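Dihydrodipicolinate synthase (Bacteroides thetaiotaomicron, PDB 4XKY) probably acts on pyruvate through a Schiff-base intermediate, in an aldolase-type reaction of the TIM-barrel DapA family. Local coordinates at residues T14-D19 with T48-S53; G207-A212 with E217-L222; N213-L218 with M242-T247; S257-L262 with D274-P279. One frame throughout, in Å; residues are numbered along the deposited sequence.

Contact 1 of 4, residues T14-D19 with T48-S53; sequences TPLLDD and TGESQS
Thr14 and Gly49 meet at the tight end of this contact, where the threonine hydroxyl donates a hydrogen bond to the glycine carbonyl, 2.7 Å from Thr14 OG1 to Gly49 O. The hydroxyl lies in the Gly49 carbonyl plane, on a lone pair of that oxygen, at a C=O...donor angle of 120°. Thr14 can do this because OG1 stands beside its own backbone N (chi1 -59°), facing the other segment. A bridging water adds a second link: it accepts from Thr14 N at 3.0 Å, and gives its hydrogens to Thr48 O at 2.7 Å and to Glu50 OE2 at 2.6 Å. Both segments lie in the loops that follow barrel strands 7-8 and 42-44, on the C-terminal side where TIM-barrel enzymes keep their active sites, and Thr48 is predicted to bind pyruvate. Glu50 follows in a left-handed backbone conformation. Its OE2 forms a salt bridge with Lys263, which also bonds Thr14 O, while OE1 accepts from Ala277 N. This company would favour an ionised carboxylate and leaves little freedom to rotate it. Packing thins out toward Leu16, whose CD1 comes no closer than 4.3 Å to Glu50 OE1. Past it the chain turns a corner at Leu17, which forms a beta bulge with Asp18. There Leu17 lies exposed and the aspartates partly so, and a weak bond of 2.9 Å from Asp19 N to Asp18 OD1 stays within the turn.

Contact 2 of 4, residues G207-A212 with E217-L222; sequences GVNGGA and ELYVSL. With ACT (acetate ion), chain E.
The Tyr219 ring lies against the backbone of Gly211 and Ala212, with one face under Ala212 N, which sits 3.7 Å above the ring plane and off toward the rim. Leu218 CG lies over the opposite face, also displaced to the rim. Gly211 approaches obliquely, its O 3.3 Å from Tyr219 CE2, and its CA stands 3.5 Å from Tyr219 OH; lacking a side chain, this residue lets the phenol come so near the turn. Ala212 CB adds an apolar touch 4.1 Å from Tyr219 CD2. By the CD1 rim, on the Ala212 side, Asn209 lies aslant, amide and ring planes 49° apart, with OD1 4.1 Å from Tyr219 CD1. Its ND2 donates to Gly191 O, whereas the buried OD1 has no polar partner in the model. The turn holds its own shape through a bond of 3.0 Å from Ala212 N to Asn209 O. Because Glu193 receives both Gly211 N and, weakly, Tyr219 OH, the phenol and the turn share one carboxylate. Val208, a predicted pyruvate-binding residue, begins this loop. The contact thus folds the loop after barrel strand 206-207 back onto helix 216-227, with Ile8 of strand 7-8 and Met196 of helix 196-201 packed alongside.

Contact 3 of 4, residues N213-L218 with M242-T247; sequences NMFPEL and MQISAT. With ACT (acetate ion), chain E.
Ile244 is the single residue of 242-247 that meets segment 213-218, and its two branches divide the apolar work. CD1 reaches the end of Leu218, the two side chains tip to tip with Leu218 CD2 3.5 Å from Ile244 CD1. The same methyl lies obliquely to the Phe215 ring, 3.9 Å from Phe215 CD2. With CG1 beside the backbone N (chi1 -73°), Ile244 keeps CG2 on a separate side, where Met214 runs antiparallel alongside and brings its CE to 3.8 Å from Ile244 CG2. Within the first segment, Met214 CB covers part of one face of the Phe215 ring.

Polar interactions run beside this hydrophobic seam. Phe215 occupies the N-cap position of helix 216-227, and an acetate ion, probably from the crystallisation liquor, takes two amide hydrogens of the first turn. Glu217 N binds acetate O at 3.2 Å (161° at the hydrogen), and Leu218 N binds OXT at 3.3 Å (147°), as suits an anion at a helix N terminus. The acetate methyl lies at the edge of the Phe215 ring. On the second helix, Thr247 OG1 donates to Gln243 O at 2.6 Å, from above the carbonyl plane.

The seam joins residues at and just before the start of helix 216-227 to the next helix, 231-247; Leu298 of helix 285-298 touches Phe215 and Ile244, while Leu262 and Leu266 of helix 257-268 back Met214.

Contact 4 of 4, residues S257-L262 with D274-P279; sequences SYLKGL and DYVAAP
Leu259 and Val276 meet end to end, Leu259 CD2 lying 4.1 Å from Val276 CG1. Leu259 does not start out toward the loop; its CG stands anti to the backbone N (chi1 171°), and the branch beyond then carries CD2 to the valine. Leu259 also packs against Glu50, as Val276 does, and lies about 5 Å, side chain to side chain, from Thr48, a predicted pyruvate-binding residue. One step on, Lys260 offers the aliphatic part of its chain, with CG 4.3 Å from Val276 CG2, so the two methyls of the valine serve different residues of the helix. No hydrogen bond crosses between the segments, and with little surface buried this is light hydrophobic packing. The loop 274-279, extended from Tyr275 to Ala278, is held by a partner beyond the pair: Lys263 NZ donates to Tyr275 O, and Val276 packs on the same lysine. Helix 257-268 thereby receives the loop that leads away from its own C-terminal end toward helix 285-298; Asp274 pairs with Arg288 on that last helix, and Pro279, after a cis peptide, packs on an aromatic side chain of a neighbouring subunit.

How the contacts relate
From the N terminus, contact 1 comes first, closing a loop that holds helix 24-36 and strand 42-44 and joining the loops that follow two barrel strands. Contact 2 closes a short return from strand 206-207 to helix 216-227. Contact 3 overlaps it in sequence, starting just after the first segment of contact 2, sharing Glu217 and Leu218, and running on to helix 231-247. Ile244 CD1 touches Tyr219 OH, joining the two. Contact 4 follows in series as a short return within the C-terminal region, yet lies only 8 Å, centre to centre, from contact 1. Thr48 with Tyr258 and Asp19 with Ala278 link those two, while Leu262 reaches back to Gly210 and Met214 of contacts 2 and 3.

Contact 1 of 4, residues T14-D19 with T48-S53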
loop_
_atom_site.group_PDB
_atom_site.type_symbol
_atom_site.label_atom_id
_atom_site.label_comp_id
_atom_site.label_asym_id
_atom_site.label_seq_id
_atom_site.Cartn_x
_atom_site.Cartn_y
_atom_site.Cartn_z
ATOM N N THR A 14 -28.105 7.171 4.851
ATOM C CA THR A 14 -28.649 8.508 4.721
ATOM C C THR A 14 -29.574 8.384 3.516
ATOM O O THR A 14 -29.114 8.349 2.390
ATOM C CB THR A 14 -27.541 9.573 4.515
ATOM O OG1 THR A 14 -26.619 9.557 5.629
ATOM C CG2 THR A 14 -28.158 10.970 4.379
ATOM N N PRO A 15 -30.885 8.232 3.751
ATOM C CA PRO A 15 -31.808 8.071 2.614
ATOM C C PRO A 15 -31.947 9.370 1.864
ATOM O O PRO A 15 -32.036 10.434 2.484
ATOM C CB PRO A 15 -33.125 7.652 3.247
ATOM C CG PRO A 15 -32.919 7.616 4.719
ATOM C CD PRO A 15 -31.578 8.218 5.046
ATOM N N LEU A 16 -31.907 9.262 0.542
ATOM C CA LEU A 16 -31.873 10.390 -0.374
ATOM C C LEU A 16 -32.982 10.319 -1.414
ATOM O O LEU A 16 -33.350 9.228 -1.876
ATOM C CB LEU A 16 -30.552 10.357 -1.113
ATOM C CG LEU A 16 -29.324 10.443 -0.222
ATOM C CD1 LEU A 16 -28.111 10.344 -1.134
ATOM C CD2 LEU A 16 -29.329 11.749 0.581
ATOM N N LEU A 17 -33.522 11.473 -1.785
ATOM C CA LEU A 17 -34.374 11.573 -2.988
ATOM C C LEU A 17 -33.554 11.981 -4.194
ATOM O O LEU A 17 -33.939 11.748 -5.328
ATOM C CB LEU A 17 -35.504 12.594 -2.770
ATOM C CG LEU A 17 -36.511 12.238 -1.675
ATOM C CD1 LEU A 17 -37.629 13.289 -1.601
ATOM C CD2 LEU A 17 -37.135 10.872 -1.963
ATOM N N ASP A 18 -32.440 12.652 -3.935
ATOM C CA ASP A 18 -31.533 13.097 -4.993
ATOM C C ASP A 18 -30.177 13.327 -4.342
ATOM O O ASP A 18 -30.057 13.172 -3.131
ATOM C CB ASP A 18 -32.060 14.357 -5.695
ATOM C CG ASP A 18 -31.417 14.587 -7.079
ATOM O OD1 ASP A 18 -30.759 13.679 -7.605
ATOM O OD2 ASP A 18 -31.559 15.687 -7.643
ATOM N N ASP A 19 -29.171 13.677 -5.141
ATOM C CA ASP A 19 -27.801 13.740 -4.673
ATOM C C ASP A 19 -27.699 14.635 -3.443
ATOM O O ASP A 19 -26.909 14.361 -2.553
ATOM C CB ASP A 19 -26.854 14.270 -5.755
ATOM C CG ASP A 19 -26.805 13.390 -6.995
ATOM O OD1 ASP A 19 -26.519 12.192 -6.909
ATOM O OD2 ASP A 19 -27.052 13.907 -8.089
ATOM N N THR A 48 -21.431 3.812 5.910
ATOM C CA THR A 48 -22.743 3.385 5.442
ATOM C C THR A 48 -23.730 4.538 5.137
ATOM O O THR A 48 -24.587 4.406 4.231
ATOM C CB THR A 48 -23.352 2.408 6.461
ATOM O OG1 THR A 48 -22.499 1.262 6.552
ATOM C CG2 THR A 48 -24.686 1.954 6.026
ATOM N N GLY A 49 -23.568 5.643 5.872
ATOM C CA GLY A 49 -24.341 6.890 5.695
ATOM C C GLY A 49 -23.780 7.836 4.646
ATOM O O GLY A 49 -24.270 8.959 4.506
ATOM N N GLU A 50 -22.738 7.396 3.927
ATOM C CA GLU A 50 -22.138 8.185 2.819
ATOM C C GLU A 50 -21.629 9.586 3.271
ATOM O O GLU A 50 -21.698 10.546 2.501
ATOM C CB GLU A 50 -23.184 8.376 1.679
ATOM C CG GLU A 50 -23.490 7.152 0.838
ATOM C CD GLU A 50 -24.738 7.315 -0.035
ATOM O OE1 GLU A 50 -24.649 7.744 -1.218
ATOM O OE2 GLU A 50 -25.822 6.995 0.482
ATOM N N SER A 51 -21.135 9.747 4.492
ATOM C CA SER A 51 -20.955 11.134 5.004
ATOM C C SER A 51 -20.001 11.981 4.140
ATOM O O SER A 51 -20.286 13.134 3.782
ATOM C CB SER A 51 -20.449 11.170 6.443
ATOM O OG SER A 51 -20.421 12.527 6.899
ATOM N N GLN A 52 -18.874 11.389 3.789
ATOM C CA GLN A 52 -17.860 12.118 3.031
ATOM C C GLN A 52 -18.396 12.668 1.706
ATOM O O GLN A 52 -18.027 13.786 1.311
ATOM C CB GLN A 52 -16.677 11.206 2.744
ATOM C CG GLN A 52 -17.055 10.020 1.867
ATOM C CD GLN A 52 -16.189 8.805 2.119
ATOM O OE1 GLN A 52 -15.200 8.873 2.852
ATOM N NE2 GLN A 52 -16.558 7.681 1.510
ATOM N N SER A 53 -19.280 11.908 1.046
ATOM C CA SER A 53 -19.711 12.248 -0.324
ATOM C C SER A 53 -20.921 13.198 -0.363
ATOM O O SER A 53 -21.291 13.721 -1.411
ATOM C CB SER A 53 -19.950 10.967 -1.137
ATOM O OG SER A 53 -21.222 10.417 -0.832
HETATM O O HOH W 1 -26.167 6.123 2.881
#

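Contact 2 of 4, residues G207-A212 with E217-L222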
loop_
_atom_site.group_PDB
_atom_site.type_symbol
_atom_site.label_atom_id
_atom_site.label_comp_id
_atom_site.label_asym_id
_atom_site.label_seq_id
_atom_site.Cartn_x
_atom_site.Cartn_y
_atom_site.Cartn_z
ATOM N N GLY A 207 -22.053 -4.295 18.040
ATOM C CA GLY A 207 -21.808 -4.405 16.602
ATOM C C GLY A 207 -22.453 -3.203 15.945
ATOM O O GLY A 207 -23.628 -2.961 16.141
ATOM N N VAL A 208 -21.686 -2.448 15.179
ATOM C CA VAL A 208 -22.225 -1.323 14.444
ATOM C C VAL A 208 -22.460 -1.883 13.045
ATOM O O VAL A 208 -21.669 -1.667 12.132
ATOM C CB VAL A 208 -21.266 -0.122 14.452
ATOM C CG1 VAL A 208 -21.850 1.059 13.674
ATOM C CG2 VAL A 208 -20.952 0.303 15.878
ATOM N N ASN A 209 -23.547 -2.645 12.904
ATOM C CA ASN A 209 -23.749 -3.483 11.733
ATOM C C ASN A 209 -24.772 -2.951 10.721
ATOM O O ASN A 209 -25.965 -2.857 11.010
ATOM C CB ASN A 209 -24.195 -4.871 12.146
ATOM C CG ASN A 209 -23.307 -5.517 13.194
ATOM O OD1 ASN A 209 -23.814 -6.272 14.024
ATOM N ND2 ASN A 209 -22.008 -5.304 13.131
ATOM N N GLY A 210 -24.293 -2.673 9.518
ATOM C CA GLY A 210 -25.111 -2.095 8.472
ATOM C C GLY A 210 -26.305 -2.913 8.037
ATOM O O GLY A 210 -27.334 -2.347 7.635
ATOM N N GLY A 211 -26.162 -4.235 8.078
ATOM C CA GLY A 211 -27.241 -5.135 7.713
ATOM C C GLY A 211 -28.440 -4.964 8.634
ATOM O O GLY A 211 -29.562 -5.361 8.293
ATOM N N ALA A 212 -28.215 -4.367 9.802
ATOM C CA ALA A 212 -29.322 -4.160 10.741
ATOM C C ALA A 212 -30.299 -3.098 10.215
ATOM O O ALA A 212 -31.432 -3.023 10.686
ATOM C CB ALA A 212 -28.819 -3.812 12.137
ATOM N N GLU A 217 -33.940 -7.366 13.757
ATOM C CA GLU A 217 -34.194 -8.487 14.667
ATOM C C GLU A 217 -33.201 -9.613 14.533
ATOM O O GLU A 217 -32.833 -10.224 15.526
ATOM C CB GLU A 217 -35.607 -9.041 14.481
ATOM C CG GLU A 217 -36.631 -8.024 14.934
ATOM C CD GLU A 217 -38.069 -8.473 14.792
ATOM O OE1 GLU A 217 -38.318 -9.601 14.301
ATOM O OE2 GLU A 217 -38.951 -7.680 15.189
ATOM N N LEU A 218 -32.818 -9.928 13.299
ATOM C CA LEU A 218 -31.822 -10.952 13.073
ATOM C C LEU A 218 -30.522 -10.582 13.793
ATOM O O LEU A 218 -29.923 -11.428 14.439
ATOM C CB LEU A 218 -31.555 -11.146 11.578
ATOM C CG LEU A 218 -30.234 -11.844 11.224
ATOM C CD1 LEU A 218 -30.240 -13.295 11.669
ATOM C CD2 LEU A 218 -29.990 -11.782 9.727
ATOM N N TYR A 219 -30.075 -9.331 13.687
ATOM C CA TYR A 219 -28.776 -9.000 14.259
ATOM C C TYR A 219 -28.847 -8.908 15.779
ATOM O O TYR A 219 -27.893 -9.266 16.469
ATOM C CB TYR A 219 -28.220 -7.721 13.649
ATOM C CG TYR A 219 -27.866 -7.931 12.213
ATOM C CD1 TYR A 219 -26.585 -8.295 11.837
ATOM C CD2 TYR A 219 -28.825 -7.840 11.242
ATOM C CE1 TYR A 219 -26.268 -8.521 10.516
ATOM C CE2 TYR A 219 -28.518 -8.071 9.915
ATOM C CZ TYR A 219 -27.237 -8.413 9.564
ATOM O OH TYR A 219 -26.923 -8.629 8.244
ATOM N N VAL A 220 -29.969 -8.419 16.297
ATOM C CA VAL A 220 -30.205 -8.387 17.738
ATOM C C VAL A 220 -30.240 -9.797 18.304
ATOM O O VAL A 220 -29.642 -10.059 19.354
ATOM C CB VAL A 220 -31.506 -7.635 18.079
ATOM C CG1 VAL A 220 -31.895 -7.837 19.536
ATOM C CG2 VAL A 220 -31.306 -6.153 17.806
ATOM N N SER A 221 -30.924 -10.696 17.598
ATOM C CA SER A 221 -30.950 -12.106 17.992
ATOM C C SER A 221 -29.579 -12.743 17.992
ATOM O O SER A 221 -29.266 -13.516 18.888
ATOM C CB SER A 221 -31.878 -12.933 17.096
ATOM O OG SER A 221 -33.213 -12.529 17.285
ATOM N N LEU A 222 -28.765 -12.441 16.991
ATOM C CA LEU A 222 -27.429 -13.005 16.946
ATOM C C LEU A 222 -26.554 -12.423 18.059
ATOM O O LEU A 222 -25.800 -13.162 18.722
ATOM C CB LEU A 222 -26.796 -12.820 15.575
ATOM C CG LEU A 222 -25.360 -13.309 15.346
ATOM C CD1 LEU A 222 -25.043 -14.701 15.885
ATOM C CD2 LEU A 222 -25.107 -13.273 13.847
HETATM C C ACT E . -36.005 -8.472 10.837
HETATM O O ACT E . -35.990 -7.313 11.320
HETATM O OXT ACT E . -35.073 -9.275 11.041
HETATM C CH3 ACT E . -37.158 -8.949 9.986
#

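Contact 3 of 4, residues N213-L218 with M242-T247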
loop_
_atom_site.group_PDB
_atom_site.type_symbol
_atom_site.label_atom_id
_atom_site.label_comp_id
_atom_site.label_asym_id
_atom_site.label_seq_id
_atom_site.Cartn_x
_atom_site.Cartn_y
_atom_site.Cartn_z
ATOM N N ASN A 213 -29.874 -2.273 9.258
ATOM C CA ASN A 213 -30.827 -1.408 8.554
ATOM C C ASN A 213 -31.994 -2.251 7.972
ATOM O O ASN A 213 -33.135 -1.824 7.994
ATOM C CB ASN A 213 -30.154 -0.610 7.427
ATOM C CG ASN A 213 -29.325 0.603 7.930
ATOM O OD1 ASN A 213 -29.850 1.688 8.106
ATOM N ND2 ASN A 213 -28.029 0.426 8.080
ATOM N N MET A 214 -31.695 -3.433 7.434
ATOM C CA MET A 214 -32.694 -4.252 6.736
ATOM C C MET A 214 -33.433 -5.158 7.721
ATOM O O MET A 214 -34.657 -5.226 7.682
ATOM C CB MET A 214 -32.065 -5.168 5.670
ATOM C CG MET A 214 -31.311 -4.492 4.523
ATOM S SD MET A 214 -30.570 -5.703 3.396
ATOM C CE MET A 214 -29.158 -6.305 4.313
ATOM N N PHE A 215 -32.671 -5.839 8.589
ATOM C CA PHE A 215 -33.179 -6.931 9.443
ATOM C C PHE A 215 -32.675 -6.753 10.865
ATOM O O PHE A 215 -31.826 -7.506 11.312
ATOM C CB PHE A 215 -32.709 -8.308 8.915
ATOM C CG PHE A 215 -33.023 -8.532 7.460
ATOM C CD1 PHE A 215 -34.338 -8.539 7.021
ATOM C CD2 PHE A 215 -32.005 -8.732 6.537
ATOM C CE1 PHE A 215 -34.634 -8.726 5.687
ATOM C CE2 PHE A 215 -32.286 -8.900 5.208
ATOM C CZ PHE A 215 -33.606 -8.905 4.780
ATOM N N PRO A 216 -33.182 -5.739 11.580
ATOM C CA PRO A 216 -32.656 -5.468 12.927
ATOM C C PRO A 216 -32.821 -6.663 13.863
ATOM O O PRO A 216 -31.927 -6.961 14.653
ATOM C CB PRO A 216 -33.503 -4.288 13.417
ATOM C CG PRO A 216 -34.621 -4.151 12.431
ATOM C CD PRO A 216 -34.127 -4.705 11.140
ATOM N N GLU A 217 -33.940 -7.366 13.757
ATOM C CA GLU A 217 -34.194 -8.487 14.667
ATOM C C GLU A 217 -33.201 -9.613 14.533
ATOM O O GLU A 217 -32.833 -10.224 15.526
ATOM C CB GLU A 217 -35.607 -9.041 14.481
ATOM C CG GLU A 217 -36.631 -8.024 14.934
ATOM C CD GLU A 217 -38.069 -8.473 14.792
ATOM O OE1 GLU A 217 -38.318 -9.601 14.301
ATOM O OE2 GLU A 217 -38.951 -7.680 15.189
ATOM N N LEU A 218 -32.818 -9.928 13.299
ATOM C CA LEU A 218 -31.822 -10.952 13.073
ATOM C C LEU A 218 -30.522 -10.582 13.793
ATOM O O LEU A 218 -29.923 -11.428 14.439
ATOM C CB LEU A 218 -31.555 -11.146 11.578
ATOM C CG LEU A 218 -30.234 -11.844 11.224
ATOM C CD1 LEU A 218 -30.240 -13.295 11.669
ATOM C CD2 LEU A 218 -29.990 -11.782 9.727
ATOM N N MET A 242 -24.090 -14.648 7.038
ATOM C CA MET A 242 -23.088 -14.846 5.974
ATOM C C MET A 242 -23.731 -14.955 4.589
ATOM O O MET A 242 -23.122 -14.569 3.591
ATOM C CB MET A 242 -22.124 -16.004 6.257
ATOM C CG MET A 242 -21.162 -15.782 7.428
ATOM S SD MET A 242 -20.291 -14.190 7.524
ATOM C CE MET A 242 -19.395 -14.262 5.968
ATOM N N GLN A 243 -24.970 -15.423 4.527
ATOM C CA GLN A 243 -25.703 -15.440 3.268
ATOM C C GLN A 243 -26.028 -14.017 2.767
ATOM O O GLN A 243 -25.908 -13.724 1.582
ATOM C CB GLN A 243 -26.988 -16.260 3.415
ATOM C CG GLN A 243 -27.627 -16.556 2.067
ATOM C CD GLN A 243 -28.910 -17.337 2.191
ATOM O OE1 GLN A 243 -29.169 -17.944 3.205
ATOM N NE2 GLN A 243 -29.731 -17.299 1.159
ATOM N N ILE A 244 -26.448 -13.146 3.677
ATOM C CA ILE A 244 -26.729 -11.745 3.345
ATOM C C ILE A 244 -25.461 -11.137 2.775
ATOM O O ILE A 244 -25.468 -10.528 1.704
ATOM C CB ILE A 244 -27.172 -10.966 4.595
ATOM C CG1 ILE A 244 -28.586 -11.365 4.985
ATOM C CG2 ILE A 244 -27.108 -9.470 4.361
ATOM C CD1 ILE A 244 -28.881 -11.101 6.436
ATOM N N SER A 245 -24.365 -11.342 3.494
ATOM C CA SER A 245 -23.059 -10.821 3.078
ATOM C C SER A 245 -22.595 -11.313 1.697
ATOM O O SER A 245 -22.003 -10.545 0.895
ATOM C CB SER A 245 -22.009 -11.134 4.160
ATOM O OG SER A 245 -20.704 -10.811 3.713
ATOM N N ALA A 246 -22.838 -12.592 1.426
ATOM C CA ALA A 246 -22.447 -13.206 0.164
ATOM C C ALA A 246 -23.320 -12.799 -1.001
ATOM O O ALA A 246 -22.850 -12.830 -2.139
ATOM C CB ALA A 246 -22.494 -14.718 0.287
ATOM N N THR A 247 -24.593 -12.484 -0.726
ATOM C CA THR A 247 -25.613 -12.332 -1.781
ATOM C C THR A 247 -26.222 -10.940 -1.909
ATOM O O THR A 247 -26.687 -10.599 -2.986
ATOM C CB THR A 247 -26.779 -13.343 -1.668
ATOM O OG1 THR A 247 -27.518 -13.155 -0.437
ATOM C CG2 THR A 247 -26.259 -14.778 -1.787
HETATM C C ACT E . -36.005 -8.472 10.837
HETATM O O ACT E . -35.990 -7.313 11.320
HETATM O OXT ACT E . -35.073 -9.275 11.041
HETATM C CH3 ACT E . -37.158 -8.949 9.986
#

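Contact 4 of 4, residues S257-L262 with D274-P279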
loop_
_atom_site.group_PDB
_atom_site.type_symbol
_atom_site.label_atom_id
_atom_site.label_comp_id
_atom_site.label_asym_id
_atom_site.label_seq_id
_atom_site.Cartn_x
_atom_site.Cartn_y
_atom_site.Cartn_z
ATOM N N SER A 257 -20.449 -1.929 -3.999
ATOM C CA SER A 257 -21.527 -2.909 -4.027
ATOM C C SER A 257 -22.250 -3.097 -2.691
ATOM O O SER A 257 -23.454 -3.405 -2.676
ATOM C CB SER A 257 -21.029 -4.265 -4.545
ATOM O OG SER A 257 -19.860 -4.641 -3.861
ATOM N N TYR A 258 -21.542 -2.933 -1.580
ATOM C CA TYR A 258 -22.180 -3.042 -0.270
ATOM C C TYR A 258 -23.280 -1.994 -0.125
ATOM O O TYR A 258 -24.407 -2.310 0.138
ATOM C CB TYR A 258 -21.152 -2.933 0.852
ATOM C CG TYR A 258 -21.698 -2.522 2.194
ATOM C CD1 TYR A 258 -22.478 -3.373 2.957
ATOM C CD2 TYR A 258 -21.381 -1.282 2.728
ATOM C CE1 TYR A 258 -22.950 -2.987 4.211
ATOM C CE2 TYR A 258 -21.839 -0.884 3.970
ATOM C CZ TYR A 258 -22.637 -1.731 4.706
ATOM O OH TYR A 258 -23.080 -1.315 5.948
ATOM N N LEU A 259 -22.930 -0.749 -0.361
ATOM C CA LEU A 259 -23.850 0.367 -0.189
ATOM C C LEU A 259 -25.032 0.305 -1.175
ATOM O O LEU A 259 -26.184 0.480 -0.796
ATOM C CB LEU A 259 -23.076 1.659 -0.374
ATOM C CG LEU A 259 -23.947 2.905 -0.433
ATOM C CD1 LEU A 259 -24.577 3.176 0.921
ATOM C CD2 LEU A 259 -23.143 4.084 -0.929
ATOM N N LYS A 260 -24.728 0.062 -2.440
ATOM C CA LYS A 260 -25.742 -0.038 -3.459
ATOM C C LYS A 260 -26.725 -1.162 -3.179
ATOM O O LYS A 260 -27.905 -1.016 -3.411
ATOM C CB LYS A 260 -25.097 -0.214 -4.826
ATOM C CG LYS A 260 -24.469 1.066 -5.306
ATOM C CD LYS A 260 -23.280 0.862 -6.220
ATOM C CE LYS A 260 -23.602 0.966 -7.671
ATOM N NZ LYS A 260 -22.443 1.629 -8.330
ATOM N N GLY A 261 -26.206 -2.296 -2.730
ATOM C CA GLY A 261 -27.025 -3.439 -2.419
ATOM C C GLY A 261 -27.911 -3.204 -1.225
ATOM O O GLY A 261 -29.120 -3.478 -1.279
ATOM N N LEU A 262 -27.317 -2.718 -0.143
ATOM C CA LEU A 262 -28.081 -2.354 1.046
ATOM C C LEU A 262 -29.212 -1.397 0.719
ATOM O O LEU A 262 -30.350 -1.628 1.056
ATOM C CB LEU A 262 -27.169 -1.671 2.052
ATOM C CG LEU A 262 -27.706 -1.439 3.446
ATOM C CD1 LEU A 262 -28.044 -2.770 4.078
ATOM C CD2 LEU A 262 -26.656 -0.721 4.284
ATOM N N ASP A 274 -33.821 4.099 -2.521
ATOM C CA ASP A 274 -32.530 3.485 -2.835
ATOM C C ASP A 274 -31.560 4.451 -3.469
ATOM O O ASP A 274 -30.465 4.045 -3.891
ATOM C CB ASP A 274 -32.725 2.280 -3.772
ATOM C CG ASP A 274 -33.591 2.606 -4.986
ATOM O OD1 ASP A 274 -34.146 3.727 -5.088
ATOM O OD2 ASP A 274 -33.706 1.739 -5.863
ATOM N N TYR A 275 -31.915 5.725 -3.564
ATOM C CA TYR A 275 -31.040 6.665 -4.301
ATOM C C TYR A 275 -29.642 6.760 -3.670
ATOM O O TYR A 275 -29.525 6.865 -2.442
ATOM C CB TYR A 275 -31.669 8.079 -4.394
ATOM C CG TYR A 275 -31.014 8.921 -5.464
ATOM C CD1 TYR A 275 -31.482 8.889 -6.770
ATOM C CD2 TYR A 275 -29.906 9.722 -5.176
ATOM C CE1 TYR A 275 -30.886 9.642 -7.745
ATOM C CE2 TYR A 275 -29.288 10.453 -6.160
ATOM C CZ TYR A 275 -29.805 10.411 -7.434
ATOM O OH TYR A 275 -29.262 11.123 -8.446
ATOM N N VAL A 276 -28.605 6.765 -4.516
ATOM C CA VAL A 276 -27.198 6.841 -4.078
ATOM C C VAL A 276 -26.547 8.122 -4.632
ATOM O O VAL A 276 -26.715 8.454 -5.806
ATOM C CB VAL A 276 -26.399 5.611 -4.550
ATOM C CG1 VAL A 276 -24.928 5.742 -4.195
ATOM C CG2 VAL A 276 -26.969 4.334 -3.932
ATOM N N ALA A 277 -25.811 8.859 -3.794
ATOM C CA ALA A 277 -25.322 10.170 -4.215
ATOM C C ALA A 277 -24.158 10.009 -5.177
ATOM O O ALA A 277 -23.290 9.157 -4.970
ATOM C CB ALA A 277 -24.814 10.961 -3.018
ATOM N N ALA A 278 -24.136 10.854 -6.186
ATOM C CA ALA A 278 -22.971 11.016 -7.034
ATOM C C ALA A 278 -21.711 11.203 -6.169
ATOM O O ALA A 278 -21.759 11.875 -5.135
ATOM C CB ALA A 278 -23.164 12.218 -7.944
ATOM N N PRO A 279 -20.585 10.636 -6.603
ATOM C CA PRO A 279 -20.345 10.046 -7.923
ATOM C C PRO A 279 -20.881 8.632 -8.192
ATOM O O PRO A 279 -20.731 8.136 -9.312
ATOM C CB PRO A 279 -18.818 9.973 -7.976
ATOM C CG PRO A 279 -18.417 9.739 -6.545
ATOM C CD PRO A 279 -19.422 10.483 -5.708
#